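Local coordinates for PBP5 (Haemophilus influenzae, PDB 3A3J), which removes the terminal D-alanine from peptidoglycan precursor peptides as a D-alanyl-D-alanine carboxypeptidase of the serine peptidase S11 family, at residues N188-D193 against L213-T218. Residues are numbered along the deposited sequence; the frame is centred on the assembly and turned at random.
Sequences NGLLWD and LVASAT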
ATOM      1  N   ASN A 188      -0.516  12.866 -11.284  1.00 24.40           N
ATOM      2  CA  ASN A 188      -0.087  13.165  -9.891  1.00 24.68           C
ATOM      3  C   ASN A 188       0.949  14.328  -9.980  1.00 23.79           C
ATOM      4  O   ASN A 188       2.142  14.081 -10.292  1.00 23.53           O
ATOM      5  CB  ASN A 188       0.522  11.878  -9.241  1.00 23.10           C
ATOM      6  CG  ASN A 188       1.125  12.148  -7.905  1.00 24.84           C
ATOM      7  OD1 ASN A 188       1.073  13.291  -7.394  1.00 24.10           O
ATOM      8  ND2 ASN A 188       1.735  11.114  -7.307  1.00 24.54           N
ATOM      9  N   GLY A 189       0.470  15.575  -9.863  1.00 25.08           N
ATOM     10  CA  GLY A 189       1.387  16.754  -9.989  1.00 27.66           C
ATOM     11  C   GLY A 189       2.602  16.660  -9.041  1.00 26.93           C
ATOM     12  O   GLY A 189       3.690  17.185  -9.316  1.00 27.78           O
ATOM     13  N   LEU A 190       2.437  15.963  -7.921  1.00 26.82           N
ATOM     14  CA  LEU A 190       3.528  15.923  -6.893  1.00 24.87           C
ATOM     15  C   LEU A 190       4.791  15.300  -7.423  1.00 24.49           C
ATOM     16  O   LEU A 190       5.873  15.447  -6.857  1.00 26.26           O
ATOM     17  CB  LEU A 190       3.052  15.315  -5.572  1.00 24.14           C
ATOM     18  CG  LEU A 190       1.924  16.108  -4.908  1.00 23.26           C
ATOM     19  CD1 LEU A 190       1.465  15.389  -3.645  1.00 23.18           C
ATOM     20  CD2 LEU A 190       2.322  17.556  -4.532  1.00 20.11           C
ATOM     21  N   LEU A 191       4.711  14.621  -8.549  1.00 25.81           N
ATOM     22  CA  LEU A 191       5.918  14.019  -9.094  1.00 24.38           C
ATOM     23  C   LEU A 191       6.842  15.105  -9.660  1.00 25.64           C
ATOM     24  O   LEU A 191       8.016  14.845  -9.972  1.00 23.22           O
ATOM     25  CB  LEU A 191       5.566  13.060 -10.216  1.00 25.00           C
ATOM     26  CG  LEU A 191       4.737  11.773  -9.947  1.00 26.24           C
ATOM     27  CD1 LEU A 191       4.330  11.045 -11.344  1.00 19.31           C
ATOM     28  CD2 LEU A 191       5.483  10.821  -9.061  1.00 21.11           C
ATOM     29  N   TRP A 192       6.290  16.288  -9.912  1.00 25.26           N
ATOM     30  CA  TRP A 192       7.136  17.352 -10.443  1.00 27.60           C
ATOM     31  C   TRP A 192       7.706  18.188  -9.260  1.00 28.86           C
ATOM     32  O   TRP A 192       8.491  19.105  -9.483  1.00 30.71           O
ATOM     33  CB  TRP A 192       6.334  18.260 -11.393  1.00 26.20           C
ATOM     34  CG  TRP A 192       6.175  17.656 -12.717  1.00 27.13           C
ATOM     35  CD1 TRP A 192       6.996  17.821 -13.790  1.00 27.84           C
ATOM     36  CD2 TRP A 192       5.167  16.685 -13.115  1.00 26.76           C
ATOM     37  NE1 TRP A 192       6.528  17.055 -14.867  1.00 32.64           N
ATOM     38  CE2 TRP A 192       5.430  16.333 -14.467  1.00 27.81           C
ATOM     39  CE3 TRP A 192       4.110  16.050 -12.445  1.00 22.49           C
ATOM     40  CZ2 TRP A 192       4.627  15.403 -15.194  1.00 28.23           C
ATOM     41  CZ3 TRP A 192       3.267  15.139 -13.193  1.00 25.96           C
ATOM     42  CH2 TRP A 192       3.544  14.847 -14.542  1.00 27.91           C
ATOM     43  N   ASP A 193       7.298  17.899  -8.023  1.00 28.35           N
ATOM     44  CA  ASP A 193       7.671  18.766  -6.919  1.00 28.88           C
ATOM     45  C   ASP A 193       9.036  18.418  -6.391  1.00 28.73           C
ATOM     46  O   ASP A 193       9.187  17.440  -5.648  1.00 28.46           O
ATOM     47  CB  ASP A 193       6.610  18.733  -5.835  1.00 28.87           C
ATOM     48  CG  ASP A 193       6.796  19.848  -4.806  1.00 28.22           C
ATOM     49  OD1 ASP A 193       7.913  20.379  -4.719  1.00 27.07           O
ATOM     50  OD2 ASP A 193       5.830  20.149  -4.067  1.00 29.43           O
ATOM     51  N   LEU A 213      -6.544  11.242  -4.023  1.00 20.12           N
ATOM     52  CA  LEU A 213      -5.187  10.972  -4.466  1.00 21.02           C
ATOM     53  C   LEU A 213      -4.546  10.084  -3.439  1.00 21.91           C
ATOM     54  O   LEU A 213      -4.775  10.259  -2.285  1.00 24.63           O
ATOM     55  CB  LEU A 213      -4.389  12.299  -4.521  1.00 21.50           C
ATOM     56  CG  LEU A 213      -2.855  12.271  -4.651  1.00 22.71           C
ATOM     57  CD1 LEU A 213      -2.418  11.581  -5.887  1.00 28.40           C
ATOM     58  CD2 LEU A 213      -2.111  13.671  -4.515  1.00 25.68           C
ATOM     59  N   VAL A 214      -3.732   9.136  -3.869  1.00 23.42           N
ATOM     60  CA  VAL A 214      -2.943   8.336  -3.000  1.00 23.63           C
ATOM     61  C   VAL A 214      -1.497   8.686  -3.285  1.00 23.01           C
ATOM     62  O   VAL A 214      -1.051   8.556  -4.403  1.00 25.77           O
ATOM     63  CB  VAL A 214      -3.224   6.823  -3.274  1.00 23.00           C
ATOM     64  CG1 VAL A 214      -2.284   5.950  -2.418  1.00 24.58           C
ATOM     65  CG2 VAL A 214      -4.623   6.543  -2.849  1.00 18.65           C
ATOM     66  N   ALA A 215      -0.759   9.182  -2.307  1.00 23.96           N
ATOM     67  CA  ALA A 215       0.612   9.580  -2.587  1.00 23.57           C
ATOM     68  C   ALA A 215       1.542   8.868  -1.632  1.00 24.88           C
ATOM     69  O   ALA A 215       1.157   8.498  -0.535  1.00 24.69           O
ATOM     70  CB  ALA A 215       0.772  11.156  -2.485  1.00 22.78           C
ATOM     71  N   SER A 216       2.764   8.643  -2.060  1.00 26.51           N
ATOM     72  CA  SER A 216       3.722   8.121  -1.169  1.00 27.84           C
ATOM     73  C   SER A 216       5.024   8.844  -1.466  1.00 28.91           C
ATOM     74  O   SER A 216       5.303   9.160  -2.633  1.00 30.24           O
ATOM     75  CB  SER A 216       3.880   6.612  -1.374  1.00 28.89           C
ATOM     76  OG  SER A 216       4.870   6.065  -0.470  1.00 27.83           O
ATOM     77  N   ALA A 217       5.801   9.127  -0.406  1.00 29.95           N
ATOM     78  CA  ALA A 217       7.067   9.907  -0.466  1.00 31.37           C
ATOM     79  C   ALA A 217       8.068   9.322   0.531  1.00 32.17           C
ATOM     80  O   ALA A 217       7.656   8.753   1.543  1.00 33.15           O
ATOM     81  CB  ALA A 217       6.833  11.339  -0.099  1.00 28.88           C
ATOM     82  N   THR A 218       9.356   9.468   0.218  1.00 32.71           N
ATOM     83  CA  THR A 218      10.417   8.983   1.055  1.00 34.50           C
ATOM     84  C   THR A 218      11.393  10.092   1.486  1.00 37.88           C
ATOM     85  O   THR A 218      11.411  11.215   0.941  1.00 37.56           O
ATOM     86  CB  THR A 218      11.298   7.970   0.378  1.00 33.72           C
ATOM     87  OG1 THR A 218      11.948   8.617  -0.701  1.00 32.65           O
ATOM     88  CG2 THR A 218      10.496   6.700  -0.128  1.00 28.92           C
TER
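Leu-213 meets Leu-190 and Asn-188 with a different methyl for each, and with Ala-215 these side chains make up a small buried contact, apolar but for the amide of Asn-188, between strand 210-218 and the 3-10 turn 189-192. Among the apolar pairs, Leu-190 CD1 lies 4.1 Å from Leu-213 CD2, the two side chains meeting at a slant. The same CD1 reaches 4.4 Å from Ala-215 CB, which projects from the same side of the strand as Leu-213; Val-214, between them, points to the other. Leu-213 has CG opposite its backbone N (chi1 166°), which carries both methyls out to the turn.

The polar-apolar part of the contact is Asn-188, whose amide carbon CG sits 4.1 Å from Leu-213 CD1, the side chains at about a right angle. Within the turn, Leu-190 N donates a weak, bent hydrogen bond to Asn-188 OD1 (3.0 Å, 134°). Leu-191 N bonds to Asn-188 O at 3.2 Å.

Leu-190 and Leu-213 both touch Ser-242 of helix 235-252, while Asn-188 and Leu-190 touch Val-198. The loop joining strands 182-185 and 197-206 thus lies over one face of the five-stranded sheet of the penicillin-binding-protein/beta-lactamase-type domain, across edge strand 197-206 and its neighbour 210-218, next to helix 235-252. Leu-213 lies about 6 Å, side chain to side chain, from Lys-202, a probable substrate-binding residue. Both Asn-188 acceptors serve the turn, so the strand is met by van der Waals contact alone, and the fit depends on the shapes of the two leucines and the flat amide rather than on directed bonds.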